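Local coordinates for predicted metal-dependent hydrolase of the TIM-barrel fold (Lactobacillus casei, PDB 2QPX), which probably acts as a zinc-dependent hydrolase of the amidohydrolase type, holding two zinc ions in its TIM barrel, though its substrate is unknown, at residues H92-L98 and Y326-R331; E131-E135 and K199-S203; L211-P216 and D248-F253; A297-N302 and A336-F341. All coordinates share one frame; numbering follows the deposited sequence. Where two conformers were deposited one is given.

In the fold
The four contacts tie the outer helices of the TIM barrel to one another, to a strand and to a loop. Contacts 1 and 4 share helix 323-342, their centres about 17 Å apart: its first half packs on the start of strand 95-101, its second on helix 297-304. Contacts 2 and 3 lie across the chain's centre from contact 1 and are linked along the chain: loop 199-203 leads into helix 204-221, which carries 211-216. Contact 1 is buried and mostly aromatic, with a wet polar margin. Contact 2 rests on one buried carboxylate, contact 3, only partly buried, on an aromatic cluster, and contact 4 on a ring wedge beside a water-linked polar patch.

Contact 1. Residues H92-L98 and Y326-R331; sequences HFHFKEL and YGLAAR
His-92 meets Arg-331 through water: its NE2 is 3.0 Å from water 1, which accepts a bond from Arg-331 NH2. NE2 of His-92 lies at the edge of the guanidinium, near its plane, while the two planes stand 80° apart. Phe-93 is gripped from both sides. Gly-327 O lies over one face, offset toward the rim, and CD2 of His-92 covers the centre of the other. CG of Phe-93 touches Ala-330 CB at 3.6 Å, while CE1 runs against Arg-331 CB and the ring edge faces NE. That arginine bends at chi3 (-74°), folding the guanidinium back beside the ring; its NH1 goes on to a salt bridge with Glu-65. Gly-327, with no side chain, lets the Phe-93 ring lie close on the helix backbone. At His-94 the chain takes positive phi and closes helix 79-92 with a Schellman motif. Phe-95 then sends its ring edge to the backbone, CZ lying 3.4 Å from Tyr-326 O, and CE1 shares the Ala-330 methyl with Phe-93. CE2 of Phe-95 also nears the edge of the tyrosine ring. Leu-98 finishes the row, CD2 4.0 Å from Tyr-326 CE2. The tyrosine hydroxyl bonds the carbonyl of His-20, a zinc ligand. Strand 95-101 runs between parallel strands 14-19 and 124-127, and helix 323-342 covers its beginning, with helix 54-66 flanking Leu-328 and Arg-331.

Contact 2. Residues E131-E135 and K199-S203; sequences ETHAE and KRLTS
The carboxylate of Glu-135 is the flat group that meets the loop, and Leu-201 N comes to it at OE2 from the anti side, 25° out of its plane. The bond measures 2.9 Å and is nearly straight, with an N-H...O angle of 174°. The same oxygen has Arg-200 CA close by and also takes a salt bridge from Arg-173 NH1, which probably favours the charged form of this buried acid. Beyond CG the glutamate is extended (chi2 161°), and this reach carries OE2 out to the loop backbone. Along the way CG of Glu-135 passes 3.4 Å from Lys-199 O, a carbonyl that itself accepts a bond from Trp-193 NE1. Lys-199 stretches alongside, its CE 4.0 Å from Glu-135 CB, and delivers NZ to Asp-136. In the barrel, this is where helix 130-138, just after strand 124-127, receives the loop between helices 183-196 and 204-221; Ser-203 then caps the latter at its N-terminus. Leu-201 makes the apolar half of the contact. CD2 of Leu-201 lies against the helix, 4.0 Å from Ala-134 CB and about as far from Glu-131 CG. Glu-131 bends away at chi2, taking its carboxylate to Ser-168 OG and Ile-169 N, next to the carboxylated zinc ligand Lys-167. Trp-193, Leu-206 and Ile-207 also touch Leu-201.

Contact 3. Residues L211-P216 and D248-F253; sequences LYHVAP and DYLKAF
Tyr-212 and Tyr-249 meet as a T-shaped pair: the edge of Tyr-249 points at the face of Tyr-212, with the planes at 87° and the centroids 5.1 Å apart. CD1 of Tyr-249 sits over the centre of the Tyr-212 ring, while the two side chains run past each other in opposite directions. Tyr-249 reaches across because its CG is anti to the backbone N (chi1 -172°), which carries the hydroxyl to the backbone of the facing helix at Leu-211. There Tyr-249 OH donates to Leu-211 O over 2.8 Å, coming from above the carbonyl plane, 53° out of it. That oxygen has just a weak bond from Ala-215 N within its own helix, so the phenol gives it a second donor near the kink at Pro-216. Phe-253 is the third ring. Its CE2 lies 3.5 Å from Tyr-212 CD2, the two rings oblique to each other, and its CZ approaches the carbonyl oxygen of Tyr-212. A CH-pi contact holds its face: the Ala-215 methyl is 3.5 Å from the centroid of the Phe-253 ring and almost on the normal, with Ala-252 CB on the opposite side. Phe-253 CD2 also covers one face of Tyr-249, so each of the three rings touches the other two. A serine in place of Tyr-212 would probably leave the Tyr-249 edge without the face it points at and open a gap beside Phe-253. Together the rings form an aromatic cluster between two successive outer helices, 204-221 and 247-253, separated in the chain by strand 225-229, as in the alternating strands and helices of a TIM barrel.

Contact 4. Residues A297-N302 and A336-F341; sequences ASRVFN and ALVAHF
Phe-301 carries the apolar part, driven as a knob into a hole formed by Ala-336, Leu-337, His-340 and Phe-341. Its CB rests on the Ala-336 methyl, CZ touches Leu-337 CD2 at 3.6 Å, and Phe-341 CE2 lies farther off. A chi1 of -179° swings the ring away from its own backbone N and deep into the hole. Ala-336 CB also sits on Ser-298 CA, and with two such small residues the CA atoms of Ser-298 and Ala-336 come to 4.3 Å. The aromatic part is T-shaped: the edge of Phe-301, led by CE2, faces the His-340 imidazole toward its rim, with the planes 77° apart. This one knob in its hole joins two outer helices of the barrel, 297-304 and 323-342; helix 349-367 covers Leu-337 and Phe-341 beyond. Hydrogen bonds line the other flank. His-340 ND1 donates to Asn-302 OD1 at 2.9 Å, bent at 148°, and arrives from above the amide's carbonyl plane. NE2 is bonded to Tyr-310 OH, so both ring nitrogens are held and the imidazole's rotation is fixed. A leucine in place of His-340 would probably leave Asn-302 OD1 and the Tyr-310 hydroxyl without this partner. Water 2 bridges the helices, 2.7 Å from Ser-298 OG and within bonding distance of Asn-302 OD1 and Ala-336 O. Next to this patch, Asn-302 packs against Arg-299 of a neighbouring subunit.

Contact 1. Residues H92-L98 and Y326-R331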
loop_
_atom_site.group_PDB
_atom_site.type_symbol
_atom_site.label_atom_id
_atom_site.label_comp_id
_atom_site.label_asym_id
_atom_site.label_seq_id
_atom_site.Cartn_x
_atom_site.Cartn_y
_atom_site.Cartn_z
ATOM N N HIS A 92 4.344 33.514 8.932
ATOM C CA HIS A 92 3.711 32.761 10.008
ATOM C C HIS A 92 4.344 31.375 10.175
ATOM O O HIS A 92 4.588 30.906 11.298
ATOM C CB HIS A 92 2.196 32.664 9.777
ATOM C CG HIS A 92 1.489 31.830 10.796
ATOM N ND1 HIS A 92 1.025 32.347 11.991
ATOM C CD2 HIS A 92 1.182 30.514 10.806
ATOM C CE1 HIS A 92 0.475 31.373 12.696
ATOM N NE2 HIS A 92 0.568 30.246 12.006
ATOM N N PHE A 93 4.605 30.725 9.035
ATOM C CA PHE A 93 5.130 29.359 9.036
ATOM C C PHE A 93 6.662 29.293 9.065
ATOM O O PHE A 93 7.227 28.221 9.121
ATOM C CB PHE A 93 4.554 28.599 7.860
ATOM C CG PHE A 93 3.076 28.387 7.987
ATOM C CD1 PHE A 93 2.588 27.473 8.931
ATOM C CD2 PHE A 93 2.166 29.143 7.267
ATOM C CE1 PHE A 93 1.211 27.300 9.091
ATOM C CE2 PHE A 93 0.807 28.975 7.414
ATOM C CZ PHE A 93 0.321 28.033 8.340
ATOM N N HIS A 94 7.319 30.454 9.014
ATOM C CA HIS A 94 8.777 30.609 9.096
ATOM C C HIS A 94 9.472 30.015 7.834
ATOM O O HIS A 94 10.549 29.453 7.935
ATOM C CB HIS A 94 9.341 30.024 10.411
ATOM C CG HIS A 94 8.911 30.771 11.636
ATOM N ND1 HIS A 94 9.784 31.550 12.347
ATOM C CD2 HIS A 94 7.719 30.871 12.257
ATOM C CE1 HIS A 94 9.141 32.108 13.364
ATOM N NE2 HIS A 94 7.879 31.727 13.326
ATOM N N PHE A 95 8.846 30.158 6.665
ATOM C CA PHE A 95 9.579 29.869 5.432
ATOM C C PHE A 95 10.794 30.785 5.342
ATOM O O PHE A 95 10.691 31.991 5.575
ATOM C CB PHE A 95 8.707 30.100 4.205
ATOM C CG PHE A 95 7.678 29.027 3.910
ATOM C CD1 PHE A 95 6.452 29.005 4.558
ATOM C CD2 PHE A 95 7.909 28.058 2.934
ATOM C CE1 PHE A 95 5.470 28.101 4.228
ATOM C CE2 PHE A 95 6.915 27.150 2.607
ATOM C CZ PHE A 95 5.723 27.141 3.257
ATOM N N LYS A 96 11.937 30.223 4.987
ATOM C CA LYS A 96 13.160 31.024 4.812
ATOM C C LYS A 96 13.752 31.008 3.413
ATOM O O LYS A 96 14.578 31.849 3.093
ATOM C CB LYS A 96 14.226 30.626 5.838
ATOM C CG LYS A 96 13.819 30.918 7.289
ATOM C CD LYS A 96 13.575 32.389 7.563
ATOM C CE LYS A 96 13.161 32.560 9.033
ATOM N NZ LYS A 96 12.991 33.993 9.341
ATOM N N GLU A 97 13.347 30.071 2.553
ATOM C CA GLU A 97 13.824 30.049 1.160
ATOM C C GLU A 97 12.880 29.184 0.339
ATOM O O GLU A 97 12.371 28.207 0.864
ATOM C CB GLU A 97 15.256 29.526 1.063
ATOM C CG GLU A 97 15.892 29.749 -0.302
ATOM C CD GLU A 97 17.283 29.240 -0.430
ATOM O OE1 GLU A 97 17.624 28.265 0.266
ATOM O OE2 GLU A 97 18.030 29.837 -1.251
ATOM N N LEU A 98 12.691 29.556 -0.928
ATOM C CA LEU A 98 11.974 28.760 -1.908
ATOM C C LEU A 98 12.897 28.380 -3.037
ATOM O O LEU A 98 13.572 29.238 -3.597
ATOM C CB LEU A 98 10.821 29.551 -2.494
ATOM C CG LEU A 98 9.801 30.172 -1.503
ATOM C CD1 LEU A 98 8.680 30.871 -2.316
ATOM C CD2 LEU A 98 9.304 29.219 -0.413
ATOM N N TYR A 326 1.071 27.036 -0.187
ATOM C CA TYR A 326 2.280 26.938 0.595
ATOM C C TYR A 326 1.976 26.785 2.100
ATOM O O TYR A 326 2.557 25.916 2.807
ATOM C CB TYR A 326 3.128 28.202 0.404
ATOM C CG TYR A 326 3.933 28.244 -0.903
ATOM C CD1 TYR A 326 3.406 28.746 -2.077
ATOM C CD2 TYR A 326 5.239 27.739 -0.938
ATOM C CE1 TYR A 326 4.159 28.767 -3.237
ATOM C CE2 TYR A 326 6.007 27.772 -2.090
ATOM C CZ TYR A 326 5.468 28.300 -3.222
ATOM O OH TYR A 326 6.265 28.322 -4.335
ATOM N N GLY A 327 1.103 27.655 2.601
ATOM C CA GLY A 327 0.742 27.627 4.017
ATOM C C GLY A 327 0.141 26.312 4.465
ATOM O O GLY A 327 0.467 25.824 5.561
ATOM N N LEU A 328 -0.767 25.766 3.663
ATOM C CA LEU A 328 -1.418 24.505 4.060
ATOM C C LEU A 328 -0.420 23.350 4.161
ATOM O O LEU A 328 -0.451 22.558 5.098
ATOM C CB LEU A 328 -2.590 24.135 3.160
ATOM C CG LEU A 328 -3.438 22.930 3.599
ATOM C CD1 LEU A 328 -3.995 23.157 4.965
ATOM C CD2 LEU A 328 -4.569 22.679 2.583
ATOM N N ALA A 329 0.532 23.312 3.229
ATOM C CA ALA A 329 1.585 22.312 3.259
ATOM C C ALA A 329 2.366 22.437 4.534
ATOM O O ALA A 329 2.646 21.444 5.215
ATOM C CB ALA A 329 2.543 22.457 2.012
ATOM N N ALA A 330 2.773 23.663 4.837
ATOM C CA ALA A 330 3.535 23.921 6.073
ATOM C C ALA A 330 2.769 23.526 7.345
ATOM O O ALA A 330 3.315 22.875 8.260
ATOM C CB ALA A 330 3.978 25.403 6.112
ATOM N N ARG A 331 1.513 23.904 7.397
ATOM C CA ARG A 331 0.707 23.611 8.578
ATOM C C ARG A 331 0.538 22.112 8.767
ATOM O O ARG A 331 0.735 21.603 9.885
ATOM C CB ARG A 331 -0.660 24.279 8.525
ATOM C CG ARG A 331 -1.433 23.992 9.812
ATOM C CD ARG A 331 -2.591 24.931 9.986
ATOM N NE ARG A 331 -2.137 26.258 10.376
ATOM C CZ ARG A 331 -2.898 27.349 10.346
ATOM N NH1 ARG A 331 -4.157 27.282 9.943
ATOM N NH2 ARG A 331 -2.388 28.506 10.724
HETATM O O HOH W 1 -0.032 27.374 12.545
#

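Contact 2. Residues E131-E135 and K199-S203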
loop_
_atom_site.group_PDB
_atom_site.type_symbol
_atom_site.label_atom_id
_atom_site.label_comp_id
_atom_site.label_asym_id
_atom_site.label_seq_id
_atom_site.Cartn_x
_atom_site.Cartn_y
_atom_site.Cartn_z
ATOM N N GLU A 131 13.365 18.344 -18.994
ATOM C CA GLU A 131 12.557 18.058 -20.179
ATOM C C GLU A 131 12.130 19.327 -20.921
ATOM O O GLU A 131 12.052 19.341 -22.149
ATOM C CB GLU A 131 11.365 17.140 -19.891
ATOM C CG GLU A 131 11.739 15.723 -19.493
ATOM C CD GLU A 131 12.211 15.521 -18.047
ATOM O OE1 GLU A 131 12.179 16.495 -17.229
ATOM O OE2 GLU A 131 12.583 14.346 -17.771
ATOM N N THR A 132 11.795 20.398 -20.188
ATOM C CA THR A 132 11.374 21.648 -20.829
ATOM C C THR A 132 12.552 22.325 -21.536
ATOM O O THR A 132 12.409 22.856 -22.628
ATOM C CB THR A 132 10.652 22.551 -19.807
ATOM O OG1 THR A 132 11.413 22.574 -18.635
ATOM C CG2 THR A 132 9.280 21.995 -19.454
ATOM N N HIS A 133 13.756 22.264 -20.957
ATOM C CA HIS A 133 14.940 22.764 -21.638
ATOM C C HIS A 133 15.204 21.906 -22.882
ATOM O O HIS A 133 15.479 22.444 -23.968
ATOM C CB HIS A 133 16.157 22.813 -20.711
ATOM C CG HIS A 133 16.150 23.976 -19.782
ATOM N ND1 HIS A 133 15.585 23.933 -18.526
ATOM C CD2 HIS A 133 16.631 25.233 -19.935
ATOM C CE1 HIS A 133 15.735 25.118 -17.946
ATOM N NE2 HIS A 133 16.350 25.934 -18.793
ATOM N N ALA A 134 15.033 20.591 -22.754
ATOM C CA ALA A 134 15.217 19.685 -23.902
ATOM C C ALA A 134 14.262 20.081 -25.057
ATOM O O ALA A 134 14.652 20.132 -26.234
ATOM C CB ALA A 134 15.011 18.223 -23.481
ATOM N N GLU A 135 13.008 20.354 -24.717
ATOM C CA GLU A 135 11.996 20.794 -25.689
ATOM C C GLU A 135 12.376 22.093 -26.367
ATOM O O GLU A 135 12.232 22.244 -27.604
ATOM C CB GLU A 135 10.637 20.967 -25.007
ATOM C CG GLU A 135 10.007 19.651 -24.546
ATOM C CD GLU A 135 8.920 19.781 -23.492
ATOM O OE1 GLU A 135 8.660 20.895 -22.989
ATOM O OE2 GLU A 135 8.337 18.726 -23.143
ATOM N N LYS A 199 5.481 19.568 -29.492
ATOM C CA LYS A 199 6.573 20.113 -28.740
ATOM C C LYS A 199 6.919 19.239 -27.532
ATOM O O LYS A 199 8.105 19.021 -27.233
ATOM C CB LYS A 199 6.293 21.538 -28.241
ATOM C CG LYS A 199 7.538 22.153 -27.591
ATOM C CD LYS A 199 7.369 23.585 -27.105
ATOM C CE LYS A 199 8.631 24.100 -26.491
ATOM N NZ LYS A 199 8.454 25.505 -25.964
ATOM N N ARG A 200 5.897 18.716 -26.879
ATOM C CA ARG A 200 6.025 17.917 -25.654
ATOM C C ARG A 200 6.966 16.718 -25.853
ATOM O O ARG A 200 6.752 15.928 -26.760
ATOM C CB ARG A 200 4.621 17.412 -25.303
ATOM C CG ARG A 200 4.387 16.813 -23.939
ATOM C CD ARG A 200 2.859 16.621 -23.714
ATOM N NE ARG A 200 2.550 15.280 -23.230
ATOM C CZ ARG A 200 2.418 14.930 -21.957
ATOM N NH1 ARG A 200 2.539 15.822 -20.979
ATOM N NH2 ARG A 200 2.165 13.666 -21.654
ATOM N N LEU A 201 7.964 16.575 -24.989
ATOM C CA LEU A 201 8.876 15.419 -25.015
ATOM C C LEU A 201 8.200 14.211 -24.307
ATOM O O LEU A 201 7.922 14.256 -23.115
ATOM C CB LEU A 201 10.188 15.764 -24.331
ATOM C CG LEU A 201 11.211 14.649 -24.187
ATOM C CD1 LEU A 201 11.502 13.973 -25.562
ATOM C CD2 LEU A 201 12.458 15.176 -23.501
ATOM N N THR A 202 7.912 13.167 -25.073
ATOM C CA THR A 202 7.220 11.969 -24.608
ATOM C C THR A 202 7.930 10.666 -24.995
ATOM O O THR A 202 7.440 9.588 -24.675
ATOM C CB THR A 202 5.765 11.928 -25.130
ATOM O OG1 THR A 202 5.764 11.817 -26.565
ATOM C CG2 THR A 202 4.974 13.184 -24.649
ATOM N N SER A 203 9.083 10.768 -25.645
ATOM C CA SER A 203 9.820 9.576 -26.111
ATOM C C SER A 203 10.589 8.922 -24.937
ATOM O O SER A 203 11.515 9.543 -24.400
ATOM C CB SER A 203 10.863 9.994 -27.134
ATOM O OG SER A 203 11.730 8.906 -27.457
#

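Contact 3. Residues L211-P216 and D248-F253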
loop_
_atom_site.group_PDB
_atom_site.type_symbol
_atom_site.label_atom_id
_atom_site.label_comp_id
_atom_site.label_asym_id
_atom_site.label_seq_id
_atom_site.Cartn_x
_atom_site.Cartn_y
_atom_site.Cartn_z
ATOM N N LEU A 211 18.481 10.949 -19.282
ATOM C CA LEU A 211 18.706 10.846 -17.832
ATOM C C LEU A 211 20.015 10.124 -17.485
ATOM O O LEU A 211 20.736 10.518 -16.550
ATOM C CB LEU A 211 17.511 10.169 -17.172
ATOM C CG LEU A 211 16.242 11.035 -17.136
ATOM C CD1 LEU A 211 15.026 10.158 -16.777
ATOM C CD2 LEU A 211 16.460 12.240 -16.191
ATOM N N TYR A 212 20.336 9.062 -18.222
ATOM C CA TYR A 212 21.597 8.359 -17.981
ATOM C C TYR A 212 22.783 9.223 -18.361
ATOM O O TYR A 212 23.793 9.242 -17.673
ATOM C CB TYR A 212 21.647 7.017 -18.739
ATOM C CG TYR A 212 20.966 5.876 -17.975
ATOM C CD1 TYR A 212 19.597 5.700 -18.007
ATOM C CD2 TYR A 212 21.705 4.977 -17.173
ATOM C CE1 TYR A 212 18.988 4.672 -17.309
ATOM C CE2 TYR A 212 21.078 3.955 -16.446
ATOM C CZ TYR A 212 19.733 3.809 -16.516
ATOM O OH TYR A 212 19.095 2.812 -15.808
ATOM N N HIS A 213 22.669 9.965 -19.457
ATOM C CA HIS A 213 23.781 10.778 -19.940
ATOM C C HIS A 213 23.986 12.108 -19.223
ATOM O O HIS A 213 25.116 12.574 -19.145
ATOM C CB HIS A 213 23.720 10.919 -21.453
ATOM C CG HIS A 213 24.082 9.667 -22.160
ATOM N ND1 HIS A 213 25.329 9.489 -22.725
ATOM C CD2 HIS A 213 23.433 8.481 -22.295
ATOM C CE1 HIS A 213 25.406 8.276 -23.245
ATOM N NE2 HIS A 213 24.295 7.625 -22.973
ATOM N N VAL A 214 22.954 12.704 -18.638
ATOM C CA VAL A 214 23.167 13.931 -17.903
ATOM C C VAL A 214 23.666 13.672 -16.477
ATOM O O VAL A 214 24.177 14.590 -15.846
ATOM C CB VAL A 214 21.936 14.885 -17.870
ATOM C CG1 VAL A 214 21.549 15.314 -19.293
ATOM C CG2 VAL A 214 20.779 14.289 -17.066
ATOM N N ALA A 215 23.487 12.467 -15.948
ATOM C CA ALA A 215 23.893 12.179 -14.573
ATOM C C ALA A 215 25.338 12.616 -14.275
ATOM O O ALA A 215 25.582 13.286 -13.270
ATOM C CB ALA A 215 23.581 10.711 -14.171
ATOM N N PRO A 216 26.313 12.224 -15.118
ATOM C CA PRO A 216 27.694 12.671 -14.836
ATOM C C PRO A 216 27.864 14.200 -14.855
ATOM O O PRO A 216 28.680 14.740 -14.107
ATOM C CB PRO A 216 28.509 12.026 -15.956
ATOM C CG PRO A 216 27.620 11.087 -16.608
ATOM C CD PRO A 216 26.240 11.293 -16.252
ATOM N N ASP A 248 17.606 0.378 -11.075
ATOM C CA ASP A 248 18.814 0.256 -11.873
ATOM C C ASP A 248 19.525 1.612 -12.032
ATOM O O ASP A 248 20.754 1.663 -11.955
ATOM C CB ASP A 248 18.523 -0.423 -13.214
ATOM C CG ASP A 248 18.041 -1.885 -13.071
ATOM O OD1 ASP A 248 18.265 -2.564 -12.025
ATOM O OD2 ASP A 248 17.445 -2.369 -14.058
ATOM N N TYR A 249 18.764 2.686 -12.191
ATOM C CA TYR A 249 19.337 4.013 -12.274
ATOM C C TYR A 249 20.011 4.372 -10.956
ATOM O O TYR A 249 21.092 4.942 -10.971
ATOM C CB TYR A 249 18.256 5.030 -12.630
ATOM C CG TYR A 249 18.728 6.423 -12.946
ATOM C CD1 TYR A 249 19.141 6.756 -14.233
ATOM C CD2 TYR A 249 18.717 7.430 -11.976
ATOM C CE1 TYR A 249 19.542 8.017 -14.583
ATOM C CE2 TYR A 249 19.117 8.709 -12.294
ATOM C CZ TYR A 249 19.541 9.024 -13.613
ATOM O OH TYR A 249 19.908 10.314 -13.908
ATOM N N LEU A 250 19.359 4.066 -9.837
ATOM C CA LEU A 250 19.918 4.407 -8.522
ATOM C C LEU A 250 21.233 3.627 -8.290
ATOM O O LEU A 250 22.206 4.173 -7.777
ATOM C CB LEU A 250 18.917 4.099 -7.415
ATOM C CG LEU A 250 17.627 4.895 -7.424
ATOM C CD1 LEU A 250 16.627 4.493 -6.329
ATOM C CD2 LEU A 250 17.954 6.398 -7.429
ATOM N N LYS A 251 21.255 2.354 -8.679
ATOM C CA LYS A 251 22.455 1.524 -8.560
ATOM C C LYS A 251 23.563 2.107 -9.438
ATOM O O LYS A 251 24.724 2.144 -9.043
ATOM C CB LYS A 251 22.160 0.076 -8.980
ATOM C CG LYS A 251 21.363 -0.733 -7.962
ATOM C CD LYS A 251 21.203 -2.245 -8.338
ATOM N N ALA A 252 23.189 2.621 -10.610
ATOM C CA ALA A 252 24.182 3.152 -11.531
ATOM C C ALA A 252 24.863 4.425 -11.046
ATOM O O ALA A 252 26.049 4.641 -11.309
ATOM C CB ALA A 252 23.582 3.380 -12.930
ATOM N N PHE A 253 24.127 5.297 -10.366
ATOM C CA PHE A 253 24.625 6.631 -10.105
ATOM C C PHE A 253 24.770 7.081 -8.643
ATOM O O PHE A 253 25.590 7.946 -8.372
ATOM C CB PHE A 253 23.801 7.661 -10.874
ATOM C CG PHE A 253 23.903 7.498 -12.347
ATOM C CD1 PHE A 253 25.127 7.685 -12.967
ATOM C CD2 PHE A 253 22.836 7.085 -13.101
ATOM C CE1 PHE A 253 25.274 7.488 -14.327
ATOM C CE2 PHE A 253 22.973 6.891 -14.469
ATOM C CZ PHE A 253 24.196 7.098 -15.078
#

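Contact 4. Residues A297-N302 and A336-F341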
loop_
_atom_site.group_PDB
_atom_site.type_symbol
_atom_site.label_atom_id
_atom_site.label_comp_id
_atom_site.label_asym_id
_atom_site.label_seq_id
_atom_site.Cartn_x
_atom_site.Cartn_y
_atom_site.Cartn_z
ATOM N N ALA A 297 -1.661 13.717 5.792
ATOM C CA ALA A 297 -0.279 14.138 6.021
ATOM C C ALA A 297 0.373 13.421 7.238
ATOM O O ALA A 297 1.500 12.979 7.146
ATOM C CB ALA A 297 -0.221 15.692 6.170
ATOM N N SER A 298 -0.314 13.310 8.369
ATOM C CA SER A 298 0.254 12.646 9.555
ATOM C C SER A 298 0.506 11.131 9.387
ATOM O O SER A 298 1.607 10.625 9.673
ATOM C CB SER A 298 -0.636 12.898 10.764
ATOM O OG SER A 298 -0.193 12.204 11.915
ATOM N N ARG A 299 -0.495 10.403 8.913
ATOM C CA ARG A 299 -0.310 8.958 8.700
ATOM C C ARG A 299 0.670 8.672 7.583
ATOM O O ARG A 299 1.498 7.762 7.699
ATOM C CB ARG A 299 -1.621 8.218 8.500
ATOM C CG ARG A 299 -2.254 8.249 7.173
ATOM C CD ARG A 299 -3.557 7.365 7.144
ATOM N NE ARG A 299 -4.513 7.952 8.071
ATOM C CZ ARG A 299 -5.393 8.886 7.772
ATOM N NH1 ARG A 299 -5.562 9.323 6.518
ATOM N NH2 ARG A 299 -6.160 9.361 8.751
ATOM N N VAL A 300 0.639 9.480 6.521
ATOM C CA VAL A 300 1.631 9.363 5.440
ATOM C C VAL A 300 3.040 9.665 5.911
ATOM O O VAL A 300 3.973 8.912 5.602
ATOM C CB VAL A 300 1.232 10.178 4.177
ATOM C CG1 VAL A 300 2.369 10.201 3.155
ATOM C CG2 VAL A 300 -0.047 9.548 3.567
ATOM N N PHE A 301 3.223 10.705 6.733
ATOM C CA PHE A 301 4.523 10.957 7.301
ATOM C C PHE A 301 4.998 9.753 8.108
ATOM O O PHE A 301 6.143 9.280 7.972
ATOM C CB PHE A 301 4.517 12.223 8.165
ATOM C CG PHE A 301 5.853 12.531 8.739
ATOM C CD1 PHE A 301 6.775 13.272 8.005
ATOM C CD2 PHE A 301 6.233 12.024 9.957
ATOM C CE1 PHE A 301 8.051 13.486 8.508
ATOM C CE2 PHE A 301 7.507 12.224 10.445
ATOM C CZ PHE A 301 8.403 12.952 9.744
ATOM N N ASN A 302 4.126 9.252 8.987
ATOM C CA ASN A 302 4.513 8.148 9.825
ATOM C C ASN A 302 4.918 6.932 8.998
ATOM O O ASN A 302 5.908 6.268 9.289
ATOM C CB ASN A 302 3.367 7.746 10.747
ATOM C CG ASN A 302 3.021 8.787 11.788
ATOM O OD1 ASN A 302 3.823 9.675 12.097
ATOM N ND2 ASN A 302 1.800 8.668 12.359
ATOM N N ALA A 336 2.212 17.120 11.491
ATOM C CA ALA A 336 2.678 15.730 11.404
ATOM C C ALA A 336 3.928 15.522 12.235
ATOM O O ALA A 336 4.097 14.463 12.865
ATOM C CB ALA A 336 2.909 15.330 9.943
ATOM N N LEU A 337 4.848 16.475 12.185
ATOM C CA LEU A 337 6.084 16.352 12.928
ATOM C C LEU A 337 5.817 16.308 14.433
ATOM O O LEU A 337 6.394 15.477 15.144
ATOM C CB LEU A 337 7.014 17.492 12.622
ATOM C CG LEU A 337 7.559 17.616 11.201
ATOM C CD1 LEU A 337 8.342 18.944 11.074
ATOM C CD2 LEU A 337 8.426 16.428 10.835
ATOM N N VAL A 338 4.956 17.205 14.920
ATOM C CA VAL A 338 4.629 17.174 16.366
ATOM C C VAL A 338 4.007 15.855 16.782
ATOM O O VAL A 338 4.394 15.283 17.798
ATOM C CB VAL A 338 3.675 18.330 16.737
ATOM C CG1 VAL A 338 3.196 18.258 18.210
ATOM C CG2 VAL A 338 4.334 19.676 16.461
ATOM N N ALA A 339 3.050 15.355 15.996
ATOM C CA ALA A 339 2.332 14.137 16.320
ATOM C C ALA A 339 3.284 12.950 16.295
ATOM O O ALA A 339 3.178 12.061 17.105
ATOM C CB ALA A 339 1.169 13.908 15.351
ATOM N N HIS A 340 4.244 12.961 15.380
ATOM C CA HIS A 340 5.175 11.852 15.252
ATOM C C HIS A 340 6.198 11.847 16.380
ATOM O O HIS A 340 6.465 10.810 17.014
ATOM C CB HIS A 340 5.924 11.934 13.921
ATOM C CG HIS A 340 6.858 10.779 13.694
ATOM N ND1 HIS A 340 6.419 9.536 13.279
ATOM C CD2 HIS A 340 8.195 10.664 13.891
ATOM C CE1 HIS A 340 7.462 8.729 13.175
ATOM N NE2 HIS A 340 8.553 9.384 13.534
ATOM N N PHE A 341 6.831 12.977 16.579
ATOM C CA PHE A 341 7.945 13.036 17.496
ATOM C C PHE A 341 7.552 13.138 18.966
ATOM O O PHE A 341 8.345 12.705 19.824
ATOM C CB PHE A 341 8.904 14.156 17.142
ATOM C CG PHE A 341 9.709 13.869 15.904
ATOM C CD1 PHE A 341 10.701 12.910 15.914
ATOM C CD2 PHE A 341 9.420 14.510 14.715
ATOM C CE1 PHE A 341 11.413 12.620 14.746
ATOM C CE2 PHE A 341 10.122 14.240 13.568
ATOM C CZ PHE A 341 11.119 13.299 13.576
HETATM O O HOH W 2 2.488 12.224 12.363
#